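Local atomic coordinates of hypothetical protein PA2201 (Pseudomonas aeruginosa, PDB entry 2FEF), a protein that is of unknown function but probably acts as an immunity protein that neutralises a PoNe-type DNase toxin. Residues L150-M155 against P166-E171; E81-L86 against A108-D113; L181-A186 against T192-E197. All coordinates share one frame; numbering follows the deposited sequence.

Contact 1 (L150-M155 against P166-E171); sequences LQLLAM and PALVEE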
loop_
_atom_site.group_PDB
_atom_site.type_symbol
_atom_site.label_atom_id
_atom_site.label_comp_id
_atom_site.label_asym_id
_atom_site.label_seq_id
_atom_site.Cartn_x
_atom_site.Cartn_y
_atom_site.Cartn_z
ATOM N N LEU B 150 -16.979 12.820 15.006
ATOM C CA LEU B 150 -17.553 12.146 16.194
ATOM C C LEU B 150 -16.425 11.445 16.956
ATOM O O LEU B 150 -16.308 11.609 18.172
ATOM C CB LEU B 150 -18.630 11.108 15.781
ATOM C CG LEU B 150 -19.146 10.214 16.932
ATOM C CD1 LEU B 150 -19.797 11.102 17.993
ATOM C CD2 LEU B 150 -20.127 9.227 16.331
ATOM N N GLN B 151 -15.600 10.661 16.242
ATOM C CA GLN B 151 -14.493 9.951 16.895
ATOM C C GLN B 151 -13.539 10.944 17.597
ATOM O O GLN B 151 -13.124 10.728 18.736
ATOM C CB GLN B 151 -13.660 9.137 15.868
ATOM C CG GLN B 151 -12.612 8.244 16.592
ATOM C CD GLN B 151 -11.520 7.751 15.680
ATOM O OE1 GLN B 151 -10.636 8.521 15.284
ATOM N NE2 GLN B 151 -11.552 6.455 15.361
ATOM N N LEU B 152 -13.174 12.019 16.903
ATOM C CA LEU B 152 -12.203 12.967 17.473
ATOM C C LEU B 152 -12.720 13.579 18.775
ATOM O O LEU B 152 -11.957 13.694 19.752
ATOM C CB LEU B 152 -11.862 14.070 16.462
ATOM C CG LEU B 152 -10.895 13.574 15.382
ATOM C CD1 LEU B 152 -10.898 14.673 14.251
ATOM C CD2 LEU B 152 -9.519 13.336 15.967
ATOM N N LEU B 153 -13.991 13.974 18.805
ATOM C CA LEU B 153 -14.516 14.628 20.008
ATOM C C LEU B 153 -14.829 13.590 21.070
ATOM O O LEU B 153 -14.396 13.741 22.207
ATOM C CB LEU B 153 -15.735 15.526 19.709
ATOM C CG LEU B 153 -15.386 16.946 19.239
ATOM C CD1 LEU B 153 -14.371 16.956 18.065
ATOM C CD2 LEU B 153 -16.610 17.737 18.874
ATOM N N ALA B 154 -15.554 12.526 20.699
ATOM C CA ALA B 154 -15.955 11.523 21.716
ATOM C C ALA B 154 -14.754 10.789 22.309
ATOM O O ALA B 154 -14.716 10.529 23.538
ATOM C CB ALA B 154 -16.969 10.522 21.116
HETATM N N MSE B 155 -13.743 10.501 21.470
HETATM C CA MSE B 155 -12.603 9.735 21.981
HETATM C C MSE B 155 -11.721 10.672 22.758
HETATM O O MSE B 155 -11.063 10.256 23.679
HETATM C CB MSE B 155 -11.821 8.960 20.900
HETATM C CG MSE B 155 -12.613 7.838 20.123
HETATM SE SE MSE B 155 -13.579 6.657 21.435
HETATM C CE MSE B 155 -15.337 7.394 21.432
ATOM N N PRO B 166 -10.351 21.895 21.574
ATOM C CA PRO B 166 -10.480 23.246 21.004
ATOM C C PRO B 166 -9.751 23.481 19.702
ATOM O O PRO B 166 -10.376 24.021 18.808
ATOM C CB PRO B 166 -9.941 24.165 22.117
ATOM C CG PRO B 166 -10.317 23.389 23.387
ATOM C CD PRO B 166 -9.920 21.970 22.982
ATOM N N ALA B 167 -8.480 23.090 19.563
ATOM C CA ALA B 167 -7.799 23.281 18.263
ATOM C C ALA B 167 -8.428 22.425 17.165
ATOM O O ALA B 167 -8.531 22.858 16.004
ATOM C CB ALA B 167 -6.314 22.979 18.352
ATOM N N LEU B 168 -8.811 21.202 17.515
ATOM C CA LEU B 168 -9.542 20.347 16.568
ATOM C C LEU B 168 -10.793 21.028 16.033
ATOM O O LEU B 168 -10.993 21.105 14.828
ATOM C CB LEU B 168 -9.880 18.962 17.185
ATOM C CG LEU B 168 -8.671 18.065 17.487
ATOM C CD1 LEU B 168 -9.087 16.885 18.331
ATOM C CD2 LEU B 168 -7.981 17.576 16.210
ATOM N N VAL B 169 -11.655 21.501 16.917
ATOM C CA VAL B 169 -12.853 22.225 16.485
ATOM C C VAL B 169 -12.507 23.473 15.642
ATOM O O VAL B 169 -13.091 23.684 14.583
ATOM C CB VAL B 169 -13.738 22.550 17.681
ATOM C CG1 VAL B 169 -14.885 23.406 17.281
ATOM C CG2 VAL B 169 -14.284 21.193 18.315
ATOM N N GLU B 170 -11.562 24.295 16.096
ATOM C CA GLU B 170 -11.205 25.484 15.301
ATOM C C GLU B 170 -10.570 25.163 13.931
ATOM O O GLU B 170 -10.999 25.688 12.894
ATOM C CB GLU B 170 -10.281 26.441 16.067
ATOM C CG GLU B 170 -9.792 27.579 15.134
ATOM C CD GLU B 170 -8.959 28.607 15.821
ATOM O OE1 GLU B 170 -8.337 28.271 16.836
ATOM O OE2 GLU B 170 -8.927 29.758 15.329
ATOM N N GLU B 171 -9.520 24.356 13.944
ATOM C CA GLU B 171 -8.646 24.216 12.777
ATOM C C GLU B 171 -9.121 23.115 11.821
ATOM O O GLU B 171 -9.031 23.265 10.592
ATOM C CB GLU B 171 -7.208 23.947 13.203
ATOM C CG GLU B 171 -6.622 25.005 14.178
ATOM C CD GLU B 171 -5.075 24.982 14.297
ATOM O OE1 GLU B 171 -4.547 25.153 15.430
ATOM O OE2 GLU B 171 -4.372 24.809 13.267
#
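Two successive helices of an all-helical fold, 146-158 and 165-172, meet through L152 and L153 on the first and L168 and V169 on the second. All four side chains are buried, and the contact between the segments is wholly apolar. It splits into two pairs. In one, CD2 of L152 and CD1 of L168 pass side by side at 4.3 Å. Both of these leucines direct their CB towards the opposite helix. Their CA atoms lie 7.9 Å apart, the nearest backbone approach of the two segments.

The second pair is built differently. The CB of L153 does not aim at the other helix, and the branches beyond it make the contact. CG sits beside the backbone N (chi1 -84°), and chi2 of 51° spreads both methyls towards V169. CD2 of L153 is 4.2 Å from CG2 of V169. CD1 of L153 stands equally far from that CG2 atom, at 4.2 Å, so the leucine fork straddles one methyl of the valine.

Both helices belong to the buried interior of a protein built without strands. Only 162 Å² is buried between the segments, both sides summed. The methyls stand a little beyond close van der Waals distance, so the pairing is light. Helix 165-172 widens into a pi-type turn at 168-171, and V169 makes a backbone hydrogen bond with F175.

Other helices fill in around this pair. Y104 of helix 97-127 packs on L168 and gives its OH group to a hydrogen bond with the carbonyl O of L152. Near the C-terminal end of helix 165-172, OE2 of E171 forms a salt bridge with NE of R116.

Contact 2 (E81-L86 against A108-D113); sequences ENASTL and AALWLD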
loop_
_atom_site.group_PDB
_atom_site.type_symbol
_atom_site.label_atom_id
_atom_site.label_comp_id
_atom_site.label_asym_id
_atom_site.label_seq_id
_atom_site.Cartn_x
_atom_site.Cartn_y
_atom_site.Cartn_z
ATOM N N GLU B 81 -6.994 9.714 8.386
ATOM C CA GLU B 81 -8.078 8.687 8.380
ATOM C C GLU B 81 -7.565 7.315 8.800
ATOM O O GLU B 81 -8.218 6.596 9.528
ATOM C CB GLU B 81 -8.736 8.565 6.979
ATOM C CG GLU B 81 -9.501 9.813 6.505
ATOM C CD GLU B 81 -10.355 9.570 5.236
ATOM O OE1 GLU B 81 -10.570 8.409 4.824
ATOM O OE2 GLU B 81 -10.796 10.577 4.648
ATOM N N ASN B 82 -6.393 6.935 8.299
ATOM C CA ASN B 82 -5.816 5.635 8.663
ATOM C C ASN B 82 -5.505 5.547 10.148
ATOM O O ASN B 82 -5.645 4.471 10.777
ATOM C CB ASN B 82 -4.519 5.386 7.860
ATOM C CG ASN B 82 -4.751 5.233 6.347
ATOM O OD1 ASN B 82 -5.876 4.970 5.848
ATOM N ND2 ASN B 82 -3.666 5.405 5.601
ATOM N N ALA B 83 -5.061 6.667 10.725
ATOM C CA ALA B 83 -4.852 6.708 12.182
ATOM C C ALA B 83 -6.175 6.604 12.928
ATOM O O ALA B 83 -6.237 5.951 13.960
ATOM C CB ALA B 83 -4.077 7.981 12.629
ATOM N N SER B 84 -7.225 7.243 12.436
ATOM C CA SER B 84 -8.571 7.026 13.031
ATOM C C SER B 84 -9.025 5.537 12.968
ATOM O O SER B 84 -9.628 5.043 13.907
ATOM C CB SER B 84 -9.617 7.923 12.341
ATOM O OG SER B 84 -9.479 9.265 12.812
ATOM N N THR B 85 -8.771 4.869 11.840
ATOM C CA THR B 85 -9.129 3.444 11.688
ATOM C C THR B 85 -8.274 2.611 12.610
ATOM O O THR B 85 -8.771 1.722 13.270
ATOM C CB THR B 85 -9.059 2.983 10.217
ATOM O OG1 THR B 85 -9.759 3.938 9.407
ATOM C CG2 THR B 85 -9.693 1.622 10.060
ATOM N N LEU B 86 -6.998 2.945 12.727
ATOM C CA LEU B 86 -6.143 2.242 13.691
ATOM C C LEU B 86 -6.731 2.344 15.090
ATOM O O LEU B 86 -6.793 1.348 15.824
ATOM C CB LEU B 86 -4.715 2.830 13.673
ATOM C CG LEU B 86 -3.691 1.897 14.341
ATOM C CD1 LEU B 86 -3.316 0.705 13.476
ATOM C CD2 LEU B 86 -2.415 2.690 14.731
ATOM N N ALA B 108 -5.276 12.615 16.644
ATOM C CA ALA B 108 -5.605 14.036 16.759
ATOM C C ALA B 108 -4.527 14.938 16.136
ATOM O O ALA B 108 -4.859 15.893 15.412
ATOM C CB ALA B 108 -5.846 14.401 18.228
ATOM N N ALA B 109 -3.246 14.635 16.386
ATOM C CA ALA B 109 -2.143 15.445 15.828
ATOM C C ALA B 109 -2.142 15.362 14.315
ATOM O O ALA B 109 -1.940 16.346 13.654
ATOM C CB ALA B 109 -0.814 14.966 16.349
ATOM N N LEU B 110 -2.351 14.172 13.755
ATOM C CA LEU B 110 -2.319 14.058 12.305
ATOM C C LEU B 110 -3.471 14.821 11.661
ATOM O O LEU B 110 -3.263 15.448 10.620
ATOM C CB LEU B 110 -2.281 12.595 11.841
ATOM C CG LEU B 110 -0.939 11.883 12.061
ATOM C CD1 LEU B 110 -1.219 10.367 11.934
ATOM C CD2 LEU B 110 0.175 12.410 11.086
ATOM N N TRP B 111 -4.676 14.754 12.254
ATOM C CA TRP B 111 -5.795 15.560 11.742
ATOM C C TRP B 111 -5.519 17.086 11.769
ATOM O O TRP B 111 -5.796 17.796 10.791
ATOM C CB TRP B 111 -7.087 15.225 12.496
ATOM C CG TRP B 111 -7.781 13.987 11.977
ATOM C CD1 TRP B 111 -7.736 12.716 12.528
ATOM C CD2 TRP B 111 -8.586 13.887 10.800
ATOM N NE1 TRP B 111 -8.500 11.857 11.770
ATOM C CE2 TRP B 111 -9.000 12.537 10.687
ATOM C CE3 TRP B 111 -8.967 14.803 9.794
ATOM C CZ2 TRP B 111 -9.833 12.090 9.637
ATOM C CZ3 TRP B 111 -9.793 14.365 8.761
ATOM C CH2 TRP B 111 -10.201 13.006 8.684
ATOM N N LEU B 112 -4.968 17.556 12.888
ATOM C CA LEU B 112 -4.580 18.952 13.066
ATOM C C LEU B 112 -3.489 19.354 12.067
ATOM O O LEU B 112 -3.631 20.378 11.392
ATOM C CB LEU B 112 -4.050 19.144 14.484
ATOM C CG LEU B 112 -3.689 20.563 14.881
ATOM C CD1 LEU B 112 -4.919 21.460 14.715
ATOM C CD2 LEU B 112 -3.183 20.551 16.314
ATOM N N ASP B 113 -2.416 18.551 11.970
ATOM C CA ASP B 113 -1.348 18.794 10.951
ATOM C C ASP B 113 -1.881 18.803 9.536
ATOM O O ASP B 113 -1.513 19.675 8.725
ATOM C CB ASP B 113 -0.189 17.784 11.079
ATOM C CG ASP B 113 0.584 17.928 12.436
ATOM O OD1 ASP B 113 0.453 18.948 13.151
ATOM O OD2 ASP B 113 1.345 17.024 12.771
#
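W111, E81 and A83 carry most of this contact, which joins the two long helices of an antiparallel helical hairpin, 66-93 and 97-127. The segment axes approach to 9.1 Å, and their directions differ by 163°. W111 loses 76 Å² to the other segment, the largest share. Its CB does not point at helix 66-93, but the indole reaches across to it.

E81 meets the six-membered part of the indole with its aliphatic stem. Its CG is 3.9 Å from CZ2 of W111 and approaches obliquely. The chain is extended beyond CG, and the carboxylate plane lies close to parallel with the ring plane. The carboxylate serves another purpose. OE1 and OE2 form salt bridges with R54 and R59 of the second subunit, so the same glutamate packs inside the hairpin and ties two copies of the protein together.

A83 faces the hairpin partner directly. Its CB touches CD1 of L110 at 3.8 Å, a small apolar contact beside the indole.

The indole also has a polar hold on the first helix. S84, one residue after A83, turns its hydroxyl to the pyrrole edge of W111. NE1 of W111 donates to OG of S84 at 3.0 Å, with an angle of 159° at the hydrogen and the oxygen 15° out of the ring plane.

Contact 3 (L181-A186 against T192-E197); sequences LDYLGA and TSASEE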
loop_
_atom_site.group_PDB
_atom_site.type_symbol
_atom_site.label_atom_id
_atom_site.label_comp_id
_atom_site.label_asym_id
_atom_site.label_seq_id
_atom_site.Cartn_x
_atom_site.Cartn_y
_atom_site.Cartn_z
ATOM N N LEU B 181 -22.067 17.427 18.375
ATOM C CA LEU B 181 -20.649 17.805 18.464
ATOM C C LEU B 181 -20.459 18.953 19.463
ATOM O O LEU B 181 -19.463 18.967 20.211
ATOM C CB LEU B 181 -20.053 18.180 17.085
ATOM C CG LEU B 181 -19.960 17.054 16.036
ATOM C CD1 LEU B 181 -19.413 17.581 14.668
ATOM C CD2 LEU B 181 -19.188 15.800 16.570
ATOM N N ASP B 182 -21.399 19.903 19.484
ATOM C CA ASP B 182 -21.371 20.970 20.493
ATOM C C ASP B 182 -21.489 20.453 21.938
ATOM O O ASP B 182 -20.733 20.909 22.813
ATOM C CB ASP B 182 -22.432 22.045 20.227
ATOM C CG ASP B 182 -22.068 22.966 19.053
ATOM O OD1 ASP B 182 -20.934 22.881 18.534
ATOM O OD2 ASP B 182 -22.933 23.791 18.665
ATOM N N TYR B 183 -22.406 19.516 22.197
ATOM C CA TYR B 183 -22.465 18.848 23.510
ATOM C C TYR B 183 -21.176 18.123 23.872
ATOM O O TYR B 183 -20.712 18.233 25.005
ATOM C CB TYR B 183 -23.658 17.891 23.605
ATOM C CG TYR B 183 -24.913 18.598 24.065
ATOM C CD1 TYR B 183 -25.613 19.433 23.208
ATOM C CD2 TYR B 183 -25.408 18.408 25.358
ATOM C CE1 TYR B 183 -26.772 20.091 23.623
ATOM C CE2 TYR B 183 -26.572 19.057 25.784
ATOM C CZ TYR B 183 -27.242 19.901 24.901
ATOM O OH TYR B 183 -28.380 20.564 25.295
ATOM N N LEU B 184 -20.604 17.382 22.919
ATOM C CA LEU B 184 -19.349 16.655 23.172
ATOM C C LEU B 184 -18.179 17.582 23.484
ATOM O O LEU B 184 -17.343 17.261 24.317
ATOM C CB LEU B 184 -19.002 15.717 22.016
ATOM C CG LEU B 184 -19.989 14.553 21.821
ATOM C CD1 LEU B 184 -19.602 13.707 20.611
ATOM C CD2 LEU B 184 -20.066 13.698 23.114
ATOM N N GLY B 185 -18.103 18.720 22.801
ATOM C CA GLY B 185 -17.013 19.664 23.036
ATOM C C GLY B 185 -17.272 20.794 24.003
ATOM O O GLY B 185 -16.383 21.631 24.227
ATOM N N ALA B 186 -18.470 20.820 24.584
ATOM C CA ALA B 186 -18.936 21.949 25.394
ATOM C C ALA B 186 -17.988 22.320 26.533
ATOM O O ALA B 186 -17.614 23.487 26.668
ATOM C CB ALA B 186 -20.345 21.683 25.932
ATOM N N THR B 192 -21.558 27.864 25.984
ATOM C CA THR B 192 -22.729 28.210 26.800
ATOM C C THR B 192 -24.048 27.878 26.088
ATOM O O THR B 192 -25.105 27.790 26.726
ATOM C CB THR B 192 -22.674 29.678 27.335
ATOM O OG1 THR B 192 -22.325 30.588 26.277
ATOM C CG2 THR B 192 -21.635 29.788 28.447
ATOM N N SER B 193 -23.970 27.651 24.778
ATOM C CA SER B 193 -25.120 27.193 23.985
ATOM C C SER B 193 -24.708 26.185 22.903
ATOM O O SER B 193 -23.546 26.120 22.514
ATOM C CB SER B 193 -25.799 28.389 23.318
ATOM O OG SER B 193 -25.025 28.816 22.209
ATOM N N ALA B 194 -25.673 25.419 22.403
ATOM C CA ALA B 194 -25.397 24.449 21.347
ATOM C C ALA B 194 -26.196 24.774 20.096
ATOM O O ALA B 194 -27.272 25.376 20.178
ATOM C CB ALA B 194 -25.702 23.023 21.825
ATOM N N SER B 195 -25.659 24.361 18.949
ATOM C CA SER B 195 -26.346 24.423 17.663
ATOM C C SER B 195 -27.710 23.736 17.785
ATOM O O SER B 195 -27.888 22.841 18.610
ATOM C CB SER B 195 -25.498 23.699 16.611
ATOM O OG SER B 195 -26.160 23.605 15.365
ATOM N N GLU B 196 -28.667 24.165 16.968
ATOM C CA GLU B 196 -29.978 23.514 16.930
ATOM C C GLU B 196 -30.071 22.484 15.814
ATOM O O GLU B 196 -31.068 21.763 15.723
ATOM C CB GLU B 196 -31.089 24.548 16.756
ATOM C CG GLU B 196 -31.197 25.534 17.906
ATOM C CD GLU B 196 -32.287 26.544 17.690
ATOM O OE1 GLU B 196 -32.918 26.522 16.605
ATOM O OE2 GLU B 196 -32.511 27.363 18.607
ATOM N N GLU B 197 -29.042 22.419 14.971
ATOM C CA GLU B 197 -29.020 21.490 13.845
ATOM C C GLU B 197 -28.559 20.091 14.246
ATOM O O GLU B 197 -27.800 19.915 15.204
ATOM C CB GLU B 197 -28.088 21.983 12.740
ATOM C CG GLU B 197 -28.383 23.380 12.180
ATOM C CD GLU B 197 -27.419 23.742 11.058
ATOM O OE1 GLU B 197 -26.489 24.548 11.288
ATOM O OE2 GLU B 197 -27.564 23.187 9.952
#
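D182 and A194 form the close part of this contact, between helix 179-189 and the loop that follows it. Their CA atoms are only 5.4 Å apart. The CB atoms meet at 3.8 Å, each directed at the other segment. The carboxylate of D182 then extends past A194 to the next residue. Its OD2 accepts from the backbone N of S195 at 2.8 Å, with an angle of 161° at the hydrogen. The lone pair used is the anti one, on the side away from OD1. OD1 has its own partner, OG1 of T177, and the two bonds together limit rotation of the carboxylate.

The ring of Y183 meets the same methyl of A194 from another direction. Its CE1 lies 3.6 Å from CB of A194, and the methyl comes in obliquely. Y183 also meets the ring of F211 and touches Y267, which places it between the loop and neighbouring parts of the fold.

The looser side is at T192 and S193, which are exposed and whose CB atoms point away from the helix. The CB of E196 does the same, and this residue is exposed too. A bound 1,2-ethanediol, probably from the crystallisation liquor, lies near A194. The backbone after A194 is held by R179, which bonds to S195 and E197. OE2 of E197 forms a salt bridge with NH1 of R142.

S195 then shapes the loop. Its OG lies opposite the backbone N (chi1 174°), beside the carbonyl carbon, where N of E197 reaches it at 3.1 Å. This is an ST turn, a side-chain-to-backbone turn set here in the loop that leaves helix 179-189, within the PoNi-like C-terminal part.

Overall arrangement
The contacts follow one another along the chain without overlap: contact 2, then contact 1, then contact 3. Contact 1 is the middle one in space too. Its centre is about 11 Å from that of contact 2 and about 12 Å from that of contact 3. The outer two are about 23 Å apart between centres and do not touch. Helix 146-158 makes both connections. Q151 NE2 lies 2.8 Å from S84 O, a probable hydrogen bond to contact 2, and L150 CD1 packs on L184 CD1 of contact 3 at 3.7 Å. Contact 1 therefore sits between the N-terminal hairpin and the PoNi-like C-terminal part and touches both.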